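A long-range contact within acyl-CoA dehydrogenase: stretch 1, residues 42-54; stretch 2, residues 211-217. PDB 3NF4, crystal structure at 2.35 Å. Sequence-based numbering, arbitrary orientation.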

# COMPACT_ATOMS: atom_id res chain seq x y z
N HIS A 42 -34.59 0.49 8.60
CA HIS A 42 -34.20 0.45 9.99
C HIS A 42 -32.83 1.08 10.25
O HIS A 42 -32.61 1.65 11.31
CB HIS A 42 -34.19 -0.98 10.50
CG HIS A 42 -35.53 -1.47 10.95
ND1 HIS A 42 -36.19 -0.96 12.04
CD2 HIS A 42 -36.32 -2.46 10.45
CE1 HIS A 42 -37.34 -1.59 12.20
NE2 HIS A 42 -37.45 -2.50 11.24
N GLU A 43 -31.91 0.94 9.30
CA GLU A 43 -30.61 1.57 9.46
C GLU A 43 -30.71 3.08 9.27
O GLU A 43 -30.05 3.84 9.96
CB GLU A 43 -29.55 0.96 8.51
CG GLU A 43 -28.94 -0.37 8.98
CD GLU A 43 -28.14 -0.27 10.28
OE1 GLU A 43 -27.50 0.79 10.54
OE2 GLU A 43 -28.15 -1.26 11.06
N LYS A 44 -31.57 3.50 8.35
CA LYS A 44 -31.81 4.92 8.10
C LYS A 44 -32.52 5.61 9.28
O LYS A 44 -32.16 6.72 9.63
CB LYS A 44 -32.61 5.13 6.80
CG LYS A 44 -32.98 6.60 6.54
CD LYS A 44 -34.15 6.73 5.55
CE LYS A 44 -34.47 8.21 5.23
NZ LYS A 44 -35.19 8.95 6.33
N ASP A 45 -33.53 4.93 9.87
CA ASP A 45 -34.31 5.47 11.00
C ASP A 45 -33.65 5.28 12.36
O ASP A 45 -34.03 5.96 13.31
CB ASP A 45 -35.70 4.83 11.08
CG ASP A 45 -36.66 5.35 10.02
OD1 ASP A 45 -36.45 6.46 9.50
OD2 ASP A 45 -37.66 4.63 9.72
N GLU A 46 -32.68 4.36 12.44
CA GLU A 46 -31.95 3.99 13.68
C GLU A 46 -32.87 3.31 14.72
O GLU A 46 -32.83 3.61 15.91
CB GLU A 46 -31.12 5.17 14.25
CG GLU A 46 -30.25 5.86 13.18
CD GLU A 46 -29.15 6.81 13.70
OE1 GLU A 46 -28.76 6.73 14.89
OE2 GLU A 46 -28.65 7.64 12.90
N THR A 47 -33.69 2.38 14.25
CA THR A 47 -34.64 1.69 15.12
C THR A 47 -34.35 0.20 15.24
O THR A 47 -33.73 -0.39 14.37
CB THR A 47 -36.10 1.88 14.62
OG1 THR A 47 -36.19 1.52 13.23
CG2 THR A 47 -36.58 3.36 14.83
N TYR A 48 -34.81 -0.39 16.34
CA TYR A 48 -34.65 -1.79 16.64
C TYR A 48 -35.58 -2.67 15.79
O TYR A 48 -36.75 -2.31 15.61
CB TYR A 48 -34.89 -2.03 18.14
CG TYR A 48 -34.39 -3.37 18.61
CD1 TYR A 48 -33.02 -3.60 18.77
CD2 TYR A 48 -35.27 -4.42 18.88
CE1 TYR A 48 -32.55 -4.83 19.16
CE2 TYR A 48 -34.80 -5.67 19.28
CZ TYR A 48 -33.43 -5.86 19.41
OH TYR A 48 -32.92 -7.06 19.80
N PRO A 49 -35.07 -3.82 15.26
CA PRO A 49 -35.88 -4.80 14.53
C PRO A 49 -36.61 -5.84 15.42
O PRO A 49 -36.08 -6.93 15.71
CB PRO A 49 -34.86 -5.47 13.60
CG PRO A 49 -33.60 -5.45 14.38
CD PRO A 49 -33.65 -4.22 15.27
N GLU A 50 -37.82 -5.49 15.83
CA GLU A 50 -38.65 -6.39 16.62
C GLU A 50 -39.00 -7.64 15.82
O GLU A 50 -39.32 -7.56 14.63
CB GLU A 50 -39.92 -5.66 17.04
CG GLU A 50 -40.23 -5.76 18.53
CD GLU A 50 -39.17 -5.07 19.39
OE1 GLU A 50 -39.05 -3.81 19.34
OE2 GLU A 50 -38.46 -5.79 20.14
N GLY A 51 -38.89 -8.80 16.47
CA GLY A 51 -39.33 -10.06 15.88
C GLY A 51 -38.27 -10.84 15.12
O GLY A 51 -38.40 -12.06 14.93
N VAL A 52 -37.23 -10.13 14.70
CA VAL A 52 -36.16 -10.68 13.87
C VAL A 52 -35.31 -11.77 14.56
O VAL A 52 -35.12 -12.83 14.01
CB VAL A 52 -35.29 -9.53 13.28
CG1 VAL A 52 -33.97 -10.05 12.73
CG2 VAL A 52 -36.06 -8.79 12.21
N PHE A 53 -34.81 -11.50 15.77
CA PHE A 53 -34.00 -12.50 16.49
C PHE A 53 -34.82 -13.72 16.94
O PHE A 53 -34.26 -14.81 17.11
CB PHE A 53 -33.27 -11.88 17.68
CG PHE A 53 -32.13 -10.94 17.28
CD1 PHE A 53 -30.89 -11.44 16.93
CD2 PHE A 53 -32.32 -9.56 17.26
CE1 PHE A 53 -29.87 -10.60 16.56
CE2 PHE A 53 -31.30 -8.70 16.89
CZ PHE A 53 -30.06 -9.22 16.54
N GLU A 54 -36.13 -13.53 17.14
CA GLU A 54 -37.07 -14.60 17.47
C GLU A 54 -37.21 -15.58 16.29
O GLU A 54 -37.22 -16.80 16.49
CB GLU A 54 -38.43 -14.01 17.89
N GLY A 211 -22.20 4.57 11.79
CA GLY A 211 -23.00 3.51 11.11
C GLY A 211 -23.30 2.34 12.05
O GLY A 211 -22.96 2.38 13.25
N LEU A 212 -23.94 1.29 11.52
CA LEU A 212 -24.28 0.08 12.29
C LEU A 212 -25.30 0.40 13.39
O LEU A 212 -25.10 0.10 14.57
CB LEU A 212 -23.00 -0.52 12.90
CG LEU A 212 -22.73 -2.02 13.02
CD1 LEU A 212 -22.33 -2.66 11.65
CD2 LEU A 212 -21.62 -2.27 14.10
N HIS A 213 -26.39 1.04 13.00
CA HIS A 213 -27.28 1.74 13.93
C HIS A 213 -28.33 0.88 14.64
O HIS A 213 -28.72 1.22 15.77
CB HIS A 213 -28.04 2.87 13.23
CG HIS A 213 -27.18 3.88 12.55
ND1 HIS A 213 -26.35 4.74 13.24
CD2 HIS A 213 -27.06 4.22 11.24
CE1 HIS A 213 -25.73 5.54 12.39
NE2 HIS A 213 -26.15 5.25 11.17
N ALA A 214 -28.79 -0.20 13.99
CA ALA A 214 -30.01 -0.90 14.40
C ALA A 214 -30.01 -1.53 15.81
O ALA A 214 -30.94 -1.33 16.58
CB ALA A 214 -30.38 -1.94 13.38
N VAL A 215 -29.00 -2.35 16.10
CA VAL A 215 -28.82 -2.95 17.42
C VAL A 215 -28.04 -1.89 18.24
O VAL A 215 -26.96 -1.46 17.80
CB VAL A 215 -27.96 -4.23 17.31
CG1 VAL A 215 -27.70 -4.84 18.66
CG2 VAL A 215 -28.62 -5.27 16.40
N PRO A 216 -28.56 -1.49 19.42
CA PRO A 216 -27.92 -0.38 20.14
C PRO A 216 -26.63 -0.78 20.89
O PRO A 216 -26.47 -1.92 21.30
CB PRO A 216 -29.01 0.07 21.13
CG PRO A 216 -29.81 -1.19 21.41
CD PRO A 216 -29.59 -2.16 20.24
N THR A 217 -25.74 0.19 21.06
CA THR A 217 -24.53 0.07 21.86
C THR A 217 -24.64 1.05 23.05
O THR A 217 -24.78 2.25 22.85
CB THR A 217 -23.27 0.40 20.97
OG1 THR A 217 -23.24 -0.45 19.81
CG2 THR A 217 -21.97 0.24 21.75

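The apolar part of this contact is built from small, local pairings. Phe 53 sits in the first turn of a helix, with its CA-to-CB bond pointing toward the second stretch. Its ring meets Val 215 edge-on: CZ of Phe 53 lies 4.2 Å from CG2 of Val 215, near the plane of the ring. Tyr 48 starts out sideways, but the end of its side chain comes nearer. Its CD1 is 4.0 Å from CD of Pro 216. The ring edge also faces the backbone of Val 215, with CD1 of Tyr 48 4.5 Å from CA of Val 215. The hydroxyl of Tyr 48 is hydrogen-bonded elsewhere in the structure. Pro 49 adds a looser contact, its CD 4.4 Å from CB of Ala 214. These are van der Waals contacts, and they bury carbon against carbon.

The backbones come close at two points. CA of Tyr 48 and CA of Ala 214 are 5.2 Å apart, as are CA of Glu 46 and CA of His 213. The small side chain of Ala 214 accompanies this close approach. The carbonyl O of Ala 214 lies 3.7 Å from CA of Tyr 48. No backbone-to-backbone hydrogen bond joins the stretches, and the second stretch is irregular where it meets the first.

The polar link comes from Glu 43, a buried residue on the helix that ends at Asp 45. Its side chain bends, with chi1 and chi2 both m, and brings the carboxylate to two successive backbone amides. N of His 213 donates to OE1 of Glu 43 at 2.7 Å, with an angle of 161°. N of Ala 214 donates to OE2 of Glu 43 at 3.2 Å and 152°. The two amides are thus both met by the one carboxylate. OE2 is also hydrogen-bonded elsewhere in the structure.

Farther out, the CA-to-CB bond of His 213 points toward the first stretch, and its ring meets the exposed Glu 46. CG of Glu 46 lies over one face of the imidazole, 4.1 Å from the ring centroid, in a CH-pi contact. CD of Glu 46 is 3.5 Å from ND1 of His 213, over the same ring.

Glu 46 is the first residue to leave the helix, and its phi is positive. The turn here is held within the first stretch: N of Thr 47 donates to O of His 42 at 3.2 Å. The side chains of these residues also pair, with a 2.8 Å hydrogen bond between ND1 of His 42 and OG1 of Thr 47.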